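Long-range contacts in monovalent Na+/H+ antiporter subunit A (Dietzia sp. DQ12-45-1b, PDB 7D3U), which probably exchanges sodium ions for protons across the cell membrane as one subunit of the multisubunit Mrp antiporter complex: residues T413-A417 and L515-L519; M272-V276 and L407-A411; V280-Q284 and L530-L534; L291-S295 and Y418-F422. One frame throughout, in Å; residues are numbered along the deposited sequence.

In the fold
From the N terminus, helix 261-284 supplies the first segments of two contacts, 272-276 and 280-284, and the following helix 288-308 supplies 291-295. Contact 2 is the first to close, at 407-411 on helix 402-423; contact 4 closes further along that helix at 418-422. Their segments alternate, so the two loops cross. Contact 1 opens at 413-417, after contact 2 has closed, crosses contact 4 and closes at 515-519. Contact 3 closes last, at 530-534; contacts 1 and 4 are nested within its loop, whereas contact 2 crosses it. Contacts 1, 2 and 4 join helix 402-423 to helices 504-520, 261-284 and 288-308; contact 3 adds the loop 530-534 to the end of helix 261-284.

Contact 1 of 4, residues T413-A417 and L515-L519; sequences TFTFA and LGIVL
Two predicted transmembrane helices, 402-423 and 504-520, meet through an alpha-helical turn from each. The short axes run in broadly the same direction, 49° apart (signed crossing -49°), and approach to 8.1 Å. Such a close approach fits glycine in the interface: Gly516 CA is 4.8 Å from Thr413 CA, and an ideal CB on Gly516 would clash with Phe416 CD2. Thr413, in rotamer m, directs its methyl across the gap, with CG2 3.5 Å from both Leu515 CB and Gly516 N; its OG1 instead hydrogen-bonds to Val409 O, one turn earlier on its own helix. Phe416 adopts t with chi2 near 87°, which brings its ring against the glycine: CD2 lies 3.4 Å from Gly516 CA, while CE2 reaches Ile517 CG1 at 3.6 Å. Leu519 is t at both chi1 and chi2; Leu519 CD1 lies 3.6 Å from Phe414 CE1 and 4.2 Å from Thr413 CG2, and its CD2 3.8 Å from Ala417 CB. Phe414 starts with its CA-to-CB bond pointing away, but rotamer m swings the ring back, so that Phe414 CE1 meets the leucine. This is apolar helix packing at a glycine, burying 339 Å² in total, with Leu515 and Ile517 at the surface. Helix 261-284 completes the cluster: Phe414 packs on its Ala279, Val280 and Met283, and Leu519 also touches Met283.

Contact 2 of 4, residues M272-V276 and L407-A411; sequences MTTAV and LAVFA
Met272 lays its terminal methyl against the backbone of the opposite helix: CE is 3.4 Å from Ala408 N and 3.5 Å from Leu407 C. All three chi angles are m, a folded conformation that also places Met272 CE 3.7 Å from Leu407 CB and 4.3 Å from Ala411 CB. Both segments are alpha-helical, with the expected i to i+4 bonds, Val276 N to Met272 O and Ala411 N to Leu407 O, each 3.0 Å. Their N-to-C directions differ by 28° (signed crossing 28°), and the axes come within 9.3 Å. The backbones converge toward the C-terminal ends, since the CA-CA separation is 7.2 Å for Met272 and Ala408 but 4.8 Å for Val276 and Ala411. There, Ala411 CB is 4.2 Å from both Ala275 CB and Val276 CG2. Val276, in rotamer t, also places CG2 3.7 Å from Leu407 CD2. Leu407 has chi1 between wells, at -117°, with chi2 t; it lies at the surface, its side chain about 6 Å from a bound dodecyl maltoside molecule. Phe302 of helix 288-308 touches both Ala408 and Ala411. The contact is wholly apolar and covers 243 Å²: two transmembrane helices running in the same sense, joined by Met272, Val276 and Leu407 around Ala275, Ala408 and Ala411, inside the antiporter module that the family shares with NADH:quinone oxidoreductases.

Contact 3 of 4, residues V280-Q284 and L530-L534; sequences VFAMQ and LDREL
Here a loop packs on the C-terminal turn of a membrane helix: 530-534, leading toward helix 543-558, covers the end of helix 261-284 in the antiporter module. The helical turn holds Gln284 N to Val280 O at 2.9 Å, and the nearest CA pair, Gln284 and Asp531, is 7.5 Å apart. Gln284 (chi1 m, chi2 t) extends toward the loop between Leu530 and Leu534. Leu530 comes first. With chi1 and chi2 both p, Leu530 CD1 lies 3.7 Å from Val280 CG1 and Leu530 CD2 3.8 Å from Met283 CE; Gln284 NE2 is modelled only 2.2 Å from Leu530 CD1, too close to be interpreted. Asp531 lies at the margin, its OD1 4.2 Å from Gln284 OE1. The backbone then turns, with a weak bond from Leu534 N to Asp531 O at 3.4 Å, and Leu534 points back toward the helix. Its chi angles lie between wells, at -149° and 31°, setting Leu534 CD2 4.2 Å from Val280 CG1 and 3.5 Å from Phe281 CZ.

Contact 4 of 4, residues L291-S295 and Y418-F422; sequences LLAYS and YSARF
Leu291 fills the apolar centre of an antiparallel helix pair, 288-308 against 402-423, within the membrane bundle of the antiporter fold. The short axes run at 154° (signed crossing -154°) and come no closer than 11.4 Å, a wide spacing filled by long side chains; even the nearest CA atoms, those of Leu291 and Tyr418, are 8.1 Å apart. With chi1 t and chi2 near 141°, Leu291 sets CD2 at the edge of the Phe422 ring, 3.4 Å from Phe422 CD2, and 4.3 Å from Tyr418 CD1. Phe422, in rotamer t, reaches across so that its CE2 also lies 3.7 Å from Leu292 CD2. Its ring touches Leu332 and Val336 of helix 312-341 as well. Further out, Leu291 CD1 lies 3.3 Å from Arg421 NE, near the plane of the guanidinium. Arg421 NH1 makes a weak hydrogen bond to Ala282 O, reaching the end of helix 261-284. Another margin is polar, although every touching residue is buried. Rotamer p of Tyr418 and t of Ser295 bring their hydroxyls together, and each has a further partner: Lys329 NZ bonds to Ser295 OG, and Gln299 NE2 to Tyr418 OH. Such a buried polar cluster with a lysine is consistent with the hydrophilic pathway of this family. Across the helix pair, Ser295 OG and Tyr418 OH are hydrogen-bonded at 2.8 Å.

Contact 1 of 4, residues T413-A417 and L515-L519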
loop_
_atom_site.group_PDB
_atom_site.type_symbol
_atom_site.label_atom_id
_atom_site.label_comp_id
_atom_site.label_asym_id
_atom_site.label_seq_id
_atom_site.Cartn_x
_atom_site.Cartn_y
_atom_site.Cartn_z
ATOM N N THR B 413 0.375 49.298 36.758
ATOM C CA THR B 413 1.170 50.483 36.459
ATOM C C THR B 413 1.558 50.514 34.989
ATOM O O THR B 413 1.371 51.526 34.302
ATOM C CB THR B 413 2.419 50.515 37.335
ATOM O OG1 THR B 413 2.098 50.050 38.651
ATOM C CG2 THR B 413 2.968 51.915 37.408
ATOM N N PHE B 414 2.099 49.405 34.488
ATOM C CA PHE B 414 2.484 49.366 33.082
ATOM C C PHE B 414 1.272 49.470 32.161
ATOM O O PHE B 414 1.377 50.035 31.064
ATOM C CB PHE B 414 3.285 48.100 32.794
ATOM C CG PHE B 414 4.652 48.096 33.412
ATOM C CD1 PHE B 414 5.529 49.140 33.186
ATOM C CD2 PHE B 414 5.060 47.051 34.219
ATOM C CE1 PHE B 414 6.788 49.141 33.753
ATOM C CE2 PHE B 414 6.317 47.047 34.790
ATOM C CZ PHE B 414 7.180 48.092 34.556
ATOM N N THR B 415 0.112 48.961 32.589
ATOM C CA THR B 415 -1.067 49.044 31.732
ATOM C C THR B 415 -1.599 50.473 31.671
ATOM O O THR B 415 -2.021 50.936 30.604
ATOM C CB THR B 415 -2.143 48.050 32.194
ATOM O OG1 THR B 415 -3.196 47.998 31.225
ATOM C CG2 THR B 415 -2.753 48.435 33.528
ATOM N N PHE B 416 -1.531 51.208 32.785
ATOM C CA PHE B 416 -1.867 52.625 32.742
ATOM C C PHE B 416 -0.873 53.383 31.878
ATOM O O PHE B 416 -1.254 54.285 31.122
ATOM C CB PHE B 416 -1.907 53.211 34.154
ATOM C CG PHE B 416 -2.130 54.698 34.187
ATOM C CD1 PHE B 416 -3.408 55.220 34.177
ATOM C CD2 PHE B 416 -1.060 55.572 34.229
ATOM C CE1 PHE B 416 -3.614 56.583 34.205
ATOM C CE2 PHE B 416 -1.260 56.935 34.260
ATOM C CZ PHE B 416 -2.539 57.440 34.247
ATOM N N ALA B 417 0.408 53.019 31.968
ATOM C CA ALA B 417 1.421 53.658 31.137
ATOM C C ALA B 417 1.105 53.493 29.656
ATOM O O ALA B 417 1.084 54.472 28.901
ATOM C CB ALA B 417 2.800 53.086 31.460
ATOM N N LEU B 515 2.011 55.929 40.173
ATOM C CA LEU B 515 3.222 55.410 39.551
ATOM C C LEU B 515 3.103 55.365 38.035
ATOM O O LEU B 515 4.109 55.512 37.339
ATOM C CB LEU B 515 3.555 54.026 40.102
ATOM C CG LEU B 515 4.358 53.965 41.402
ATOM C CD1 LEU B 515 3.560 54.525 42.567
ATOM C CD2 LEU B 515 4.798 52.540 41.686
ATOM N N GLY B 516 1.893 55.211 37.496
ATOM C CA GLY B 516 1.742 55.216 36.054
ATOM C C GLY B 516 1.912 56.599 35.457
ATOM O O GLY B 516 2.477 56.748 34.373
ATOM N N ILE B 517 1.417 57.627 36.148
ATOM C CA ILE B 517 1.685 58.996 35.716
ATOM C C ILE B 517 3.179 59.282 35.790
ATOM O O ILE B 517 3.769 59.847 34.857
ATOM C CB ILE B 517 0.870 59.992 36.560
ATOM C CG1 ILE B 517 -0.599 59.962 36.140
ATOM C CG2 ILE B 517 1.434 61.394 36.420
ATOM C CD1 ILE B 517 -1.466 60.950 36.886
ATOM N N VAL B 518 3.814 58.881 36.893
ATOM C CA VAL B 518 5.261 59.036 37.033
ATOM C C VAL B 518 5.992 58.311 35.912
ATOM O O VAL B 518 7.028 58.780 35.428
ATOM C CB VAL B 518 5.704 58.537 38.424
ATOM C CG1 VAL B 518 7.169 58.136 38.420
ATOM C CG2 VAL B 518 5.442 59.605 39.474
ATOM N N LEU B 519 5.458 57.174 35.465
ATOM C CA LEU B 519 6.097 56.405 34.404
ATOM C C LEU B 519 5.926 57.084 33.051
ATOM O O LEU B 519 6.881 57.186 32.274
ATOM C CB LEU B 519 5.515 54.992 34.375
ATOM C CG LEU B 519 6.415 53.864 33.882
ATOM C CD1 LEU B 519 5.928 52.535 34.424
ATOM C CD2 LEU B 519 6.455 53.838 32.371
#

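Contact 2 of 4, residues M272-V276 and L407-A411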
loop_
_atom_site.group_PDB
_atom_site.type_symbol
_atom_site.label_atom_id
_atom_site.label_comp_id
_atom_site.label_asym_id
_atom_site.label_seq_id
_atom_site.Cartn_x
_atom_site.Cartn_y
_atom_site.Cartn_z
ATOM N N MET B 272 0.166 35.913 35.653
ATOM C CA MET B 272 0.844 37.121 36.103
ATOM C C MET B 272 2.115 37.387 35.307
ATOM O O MET B 272 2.413 38.545 34.986
ATOM C CB MET B 272 1.151 37.032 37.591
ATOM C CG MET B 272 -0.015 37.463 38.441
ATOM S SD MET B 272 -0.715 39.032 37.906
ATOM C CE MET B 272 0.695 40.113 38.110
ATOM N N THR B 273 2.874 36.340 34.971
ATOM C CA THR B 273 4.026 36.534 34.100
ATOM C C THR B 273 3.599 37.117 32.763
ATOM O O THR B 273 4.222 38.056 32.259
ATOM C CB THR B 273 4.774 35.218 33.895
ATOM O OG1 THR B 273 3.857 34.201 33.474
ATOM C CG2 THR B 273 5.473 34.793 35.175
ATOM N N THR B 274 2.520 36.589 32.177
ATOM C CA THR B 274 2.097 37.119 30.888
ATOM C C THR B 274 1.452 38.491 31.030
ATOM O O THR B 274 1.543 39.301 30.110
ATOM C CB THR B 274 1.149 36.150 30.179
ATOM O OG1 THR B 274 0.928 36.600 28.839
ATOM C CG2 THR B 274 -0.171 36.077 30.887
ATOM N N ALA B 275 0.860 38.804 32.185
ATOM C CA ALA B 275 0.344 40.150 32.397
ATOM C C ALA B 275 1.478 41.165 32.415
ATOM O O ALA B 275 1.425 42.187 31.721
ATOM C CB ALA B 275 -0.457 40.210 33.695
ATOM N N VAL B 276 2.527 40.884 33.191
ATOM C CA VAL B 276 3.663 41.803 33.261
ATOM C C VAL B 276 4.350 41.907 31.904
ATOM O O VAL B 276 4.623 43.008 31.409
ATOM C CB VAL B 276 4.646 41.365 34.359
ATOM C CG1 VAL B 276 5.775 42.368 34.477
ATOM C CG2 VAL B 276 3.927 41.233 35.682
ATOM N N LEU B 407 2.540 42.286 42.577
ATOM C CA LEU B 407 2.856 42.043 41.173
ATOM C C LEU B 407 1.771 42.601 40.260
ATOM O O LEU B 407 2.068 43.181 39.203
ATOM C CB LEU B 407 3.041 40.546 40.931
ATOM C CG LEU B 407 4.434 40.113 40.481
ATOM C CD1 LEU B 407 4.468 38.618 40.224
ATOM C CD2 LEU B 407 4.851 40.884 39.245
ATOM N N ALA B 408 0.505 42.426 40.650
ATOM C CA ALA B 408 -0.589 43.020 39.894
ATOM C C ALA B 408 -0.496 44.537 39.883
ATOM O O ALA B 408 -0.935 45.173 38.921
ATOM C CB ALA B 408 -1.931 42.574 40.471
ATOM N N VAL B 409 0.088 45.133 40.923
ATOM C CA VAL B 409 0.239 46.584 40.933
ATOM C C VAL B 409 1.283 47.015 39.907
ATOM O O VAL B 409 1.126 48.044 39.244
ATOM C CB VAL B 409 0.564 47.087 42.353
ATOM C CG1 VAL B 409 0.846 48.574 42.377
ATOM C CG2 VAL B 409 -0.567 46.756 43.304
ATOM N N PHE B 410 2.335 46.215 39.720
ATOM C CA PHE B 410 3.300 46.497 38.661
ATOM C C PHE B 410 2.645 46.377 37.294
ATOM O O PHE B 410 2.816 47.243 36.422
ATOM C CB PHE B 410 4.485 45.540 38.768
ATOM C CG PHE B 410 5.643 46.085 39.549
ATOM C CD1 PHE B 410 5.656 46.022 40.933
ATOM C CD2 PHE B 410 6.725 46.646 38.899
ATOM C CE1 PHE B 410 6.727 46.518 41.651
ATOM C CE2 PHE B 410 7.798 47.143 39.610
ATOM C CZ PHE B 410 7.799 47.080 40.988
ATOM N N ALA B 411 1.891 45.297 37.090
ATOM C CA ALA B 411 1.239 45.093 35.801
ATOM C C ALA B 411 0.237 46.205 35.505
ATOM O O ALA B 411 0.142 46.678 34.368
ATOM C CB ALA B 411 0.561 43.724 35.767
#

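Contact 3 of 4, residues V280-Q284 and L530-L534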
loop_
_atom_site.group_PDB
_atom_site.type_symbol
_atom_site.label_atom_id
_atom_site.label_comp_id
_atom_site.label_asym_id
_atom_site.label_seq_id
_atom_site.Cartn_x
_atom_site.Cartn_y
_atom_site.Cartn_z
ATOM N N VAL B 280 4.431 45.301 29.582
ATOM C CA VAL B 280 5.729 45.888 29.259
ATOM C C VAL B 280 5.923 45.968 27.748
ATOM O O VAL B 280 6.304 47.013 27.206
ATOM C CB VAL B 280 6.857 45.086 29.931
ATOM C CG1 VAL B 280 8.192 45.397 29.284
ATOM C CG2 VAL B 280 6.901 45.386 31.418
ATOM N N PHE B 281 5.659 44.868 27.043
ATOM C CA PHE B 281 5.853 44.857 25.598
ATOM C C PHE B 281 4.823 45.705 24.863
ATOM O O PHE B 281 5.087 46.129 23.734
ATOM C CB PHE B 281 5.834 43.421 25.082
ATOM C CG PHE B 281 7.106 42.674 25.348
ATOM C CD1 PHE B 281 7.291 42.001 26.538
ATOM C CD2 PHE B 281 8.126 42.660 24.416
ATOM C CE1 PHE B 281 8.460 41.315 26.791
ATOM C CE2 PHE B 281 9.302 41.980 24.666
ATOM C CZ PHE B 281 9.466 41.304 25.854
ATOM N N ALA B 282 3.660 45.960 25.465
ATOM C CA ALA B 282 2.751 46.945 24.896
ATOM C C ALA B 282 3.274 48.354 25.127
ATOM O O ALA B 282 3.100 49.236 24.279
ATOM C CB ALA B 282 1.355 46.785 25.494
ATOM N N MET B 283 3.911 48.581 26.275
ATOM C CA MET B 283 4.557 49.863 26.530
ATOM C C MET B 283 5.681 50.121 25.535
ATOM O O MET B 283 5.930 51.270 25.151
ATOM C CB MET B 283 5.088 49.890 27.960
ATOM C CG MET B 283 5.317 51.267 28.527
ATOM S SD MET B 283 6.064 51.153 30.158
ATOM C CE MET B 283 7.611 50.350 29.754
ATOM N N GLN B 284 6.373 49.065 25.105
ATOM C CA GLN B 284 7.513 49.246 24.212
ATOM C C GLN B 284 7.109 49.363 22.747
ATOM O O GLN B 284 7.823 50.004 21.968
ATOM C CB GLN B 284 8.500 48.090 24.369
ATOM C CG GLN B 284 9.276 48.090 25.667
ATOM C CD GLN B 284 10.258 46.939 25.742
ATOM O OE1 GLN B 284 10.521 46.268 24.745
ATOM N NE2 GLN B 284 10.804 46.703 26.927
ATOM N N LEU B 530 14.817 49.496 29.512
ATOM C CA LEU B 530 14.454 48.089 29.655
ATOM C C LEU B 530 14.324 47.365 28.321
ATOM O O LEU B 530 13.922 46.197 28.304
ATOM C CB LEU B 530 13.150 47.938 30.455
ATOM C CG LEU B 530 11.802 48.509 29.991
ATOM C CD1 LEU B 530 11.176 47.588 28.950
ATOM C CD2 LEU B 530 10.830 48.765 31.126
ATOM N N ASP B 531 14.658 48.018 27.206
ATOM C CA ASP B 531 14.572 47.361 25.906
ATOM C C ASP B 531 15.834 46.561 25.603
ATOM O O ASP B 531 15.759 45.434 25.103
ATOM C CB ASP B 531 14.319 48.399 24.810
ATOM C CG ASP B 531 14.761 47.923 23.438
ATOM O OD1 ASP B 531 14.340 46.823 23.025
ATOM O OD2 ASP B 531 15.529 48.649 22.775
ATOM N N ARG B 532 17.003 47.132 25.902
ATOM C CA ARG B 532 18.260 46.472 25.561
ATOM C C ARG B 532 18.504 45.249 26.437
ATOM O O ARG B 532 19.064 44.248 25.972
ATOM C CB ARG B 532 19.417 47.463 25.685
ATOM C CG ARG B 532 19.171 48.788 24.982
ATOM C CD ARG B 532 20.161 49.846 25.441
ATOM N NE ARG B 532 20.110 50.046 26.886
ATOM C CZ ARG B 532 20.959 50.808 27.567
ATOM N NH1 ARG B 532 20.837 50.929 28.881
ATOM N NH2 ARG B 532 21.933 51.450 26.934
ATOM N N GLU B 533 18.091 45.304 27.703
ATOM C CA GLU B 533 18.281 44.204 28.637
ATOM C C GLU B 533 17.085 43.260 28.682
ATOM O O GLU B 533 16.831 42.643 29.722
ATOM C CB GLU B 533 18.575 44.746 30.038
ATOM N N LEU B 534 16.304 43.191 27.607
ATOM C CA LEU B 534 15.110 42.318 27.723
ATOM C C LEU B 534 15.420 40.944 27.135
ATOM O O LEU B 534 15.128 39.969 27.855
ATOM C CB LEU B 534 13.890 42.957 27.058
ATOM C CG LEU B 534 12.566 42.580 27.719
ATOM C CD1 LEU B 534 12.752 42.340 29.209
ATOM C CD2 LEU B 534 11.525 43.655 27.497
#

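Contact 4 of 4, residues L291-S295 and Y418-F422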
loop_
_atom_site.group_PDB
_atom_site.type_symbol
_atom_site.label_atom_id
_atom_site.label_comp_id
_atom_site.label_asym_id
_atom_site.label_seq_id
_atom_site.Cartn_x
_atom_site.Cartn_y
_atom_site.Cartn_z
ATOM N N LEU B 291 0.345 47.105 19.743
ATOM C CA LEU B 291 0.094 47.542 21.111
ATOM C C LEU B 291 -1.216 46.973 21.632
ATOM O O LEU B 291 -1.284 46.501 22.770
ATOM C CB LEU B 291 0.077 49.066 21.184
ATOM C CG LEU B 291 -0.066 49.667 22.583
ATOM C CD1 LEU B 291 0.811 50.892 22.707
ATOM C CD2 LEU B 291 -1.508 50.016 22.896
ATOM N N LEU B 292 -2.268 47.007 20.814
ATOM C CA LEU B 292 -3.544 46.455 21.241
ATOM C C LEU B 292 -3.489 44.949 21.449
ATOM O O LEU B 292 -4.145 44.445 22.365
ATOM C CB LEU B 292 -4.632 46.808 20.229
ATOM C CG LEU B 292 -5.221 48.206 20.409
ATOM C CD1 LEU B 292 -6.227 48.512 19.319
ATOM C CD2 LEU B 292 -5.857 48.338 21.779
ATOM N N ALA B 293 -2.703 44.226 20.655
ATOM C CA ALA B 293 -2.541 42.795 20.878
ATOM C C ALA B 293 -1.781 42.497 22.163
ATOM O O ALA B 293 -2.209 41.647 22.953
ATOM C CB ALA B 293 -1.825 42.155 19.690
ATOM N N TYR B 294 -0.662 43.184 22.396
ATOM C CA TYR B 294 0.069 42.981 23.640
ATOM C C TYR B 294 -0.668 43.542 24.847
ATOM O O TYR B 294 -0.286 43.238 25.980
ATOM C CB TYR B 294 1.458 43.605 23.543
ATOM C CG TYR B 294 2.449 42.755 22.790
ATOM C CD1 TYR B 294 2.916 41.564 23.326
ATOM C CD2 TYR B 294 2.921 43.142 21.547
ATOM C CE1 TYR B 294 3.823 40.783 22.644
ATOM C CE2 TYR B 294 3.827 42.368 20.857
ATOM C CZ TYR B 294 4.276 41.190 21.410
ATOM O OH TYR B 294 5.181 40.415 20.723
ATOM N N SER B 295 -1.702 44.352 24.631
ATOM C CA SER B 295 -2.574 44.790 25.711
ATOM C C SER B 295 -3.659 43.768 26.007
ATOM O O SER B 295 -3.974 43.521 27.176
ATOM C CB SER B 295 -3.218 46.126 25.354
ATOM O OG SER B 295 -4.443 46.287 26.045
ATOM N N TYR B 418 0.834 52.261 29.220
ATOM C CA TYR B 418 0.616 52.072 27.791
ATOM C C TYR B 418 -0.748 52.584 27.340
ATOM O O TYR B 418 -0.891 52.981 26.182
ATOM C CB TYR B 418 0.842 50.606 27.382
ATOM C CG TYR B 418 -0.238 49.584 27.692
ATOM C CD1 TYR B 418 -1.509 49.674 27.141
ATOM C CD2 TYR B 418 0.051 48.480 28.476
ATOM C CE1 TYR B 418 -2.471 48.734 27.415
ATOM C CE2 TYR B 418 -0.903 47.526 28.743
ATOM C CZ TYR B 418 -2.162 47.659 28.213
ATOM O OH TYR B 418 -3.115 46.709 28.487
ATOM N N SER B 419 -1.751 52.625 28.221
ATOM C CA SER B 419 -3.013 53.244 27.824
ATOM C C SER B 419 -2.863 54.753 27.668
ATOM O O SER B 419 -3.427 55.349 26.740
ATOM C CB SER B 419 -4.105 52.912 28.836
ATOM O OG SER B 419 -3.798 53.467 30.097
ATOM N N ALA B 420 -2.103 55.392 28.562
ATOM C CA ALA B 420 -1.819 56.812 28.398
ATOM C C ALA B 420 -1.014 57.062 27.131
ATOM O O ALA B 420 -1.215 58.072 26.447
ATOM C CB ALA B 420 -1.077 57.347 29.621
ATOM N N ARG B 421 -0.094 56.153 26.803
ATOM C CA ARG B 421 0.630 56.266 25.541
ATOM C C ARG B 421 -0.302 56.089 24.351
ATOM O O ARG B 421 -0.093 56.702 23.298
ATOM C CB ARG B 421 1.757 55.237 25.495
ATOM C CG ARG B 421 2.858 55.566 24.510
ATOM C CD ARG B 421 2.616 54.888 23.178
ATOM N NE ARG B 421 2.795 53.447 23.275
ATOM C CZ ARG B 421 3.974 52.840 23.240
ATOM N NH1 ARG B 421 4.044 51.521 23.333
ATOM N NH2 ARG B 421 5.084 53.553 23.111
ATOM N N PHE B 422 -1.323 55.244 24.493
ATOM C CA PHE B 422 -2.331 55.093 23.451
ATOM C C PHE B 422 -3.071 56.402 23.220
ATOM O O PHE B 422 -3.178 56.878 22.085
ATOM C CB PHE B 422 -3.309 53.981 23.837
ATOM C CG PHE B 422 -4.184 53.515 22.710
ATOM C CD1 PHE B 422 -5.203 54.312 22.224
ATOM C CD2 PHE B 422 -3.998 52.267 22.151
ATOM C CE1 PHE B 422 -6.004 53.880 21.193
ATOM C CE2 PHE B 422 -4.798 51.829 21.122
ATOM C CZ PHE B 422 -5.803 52.636 20.643
#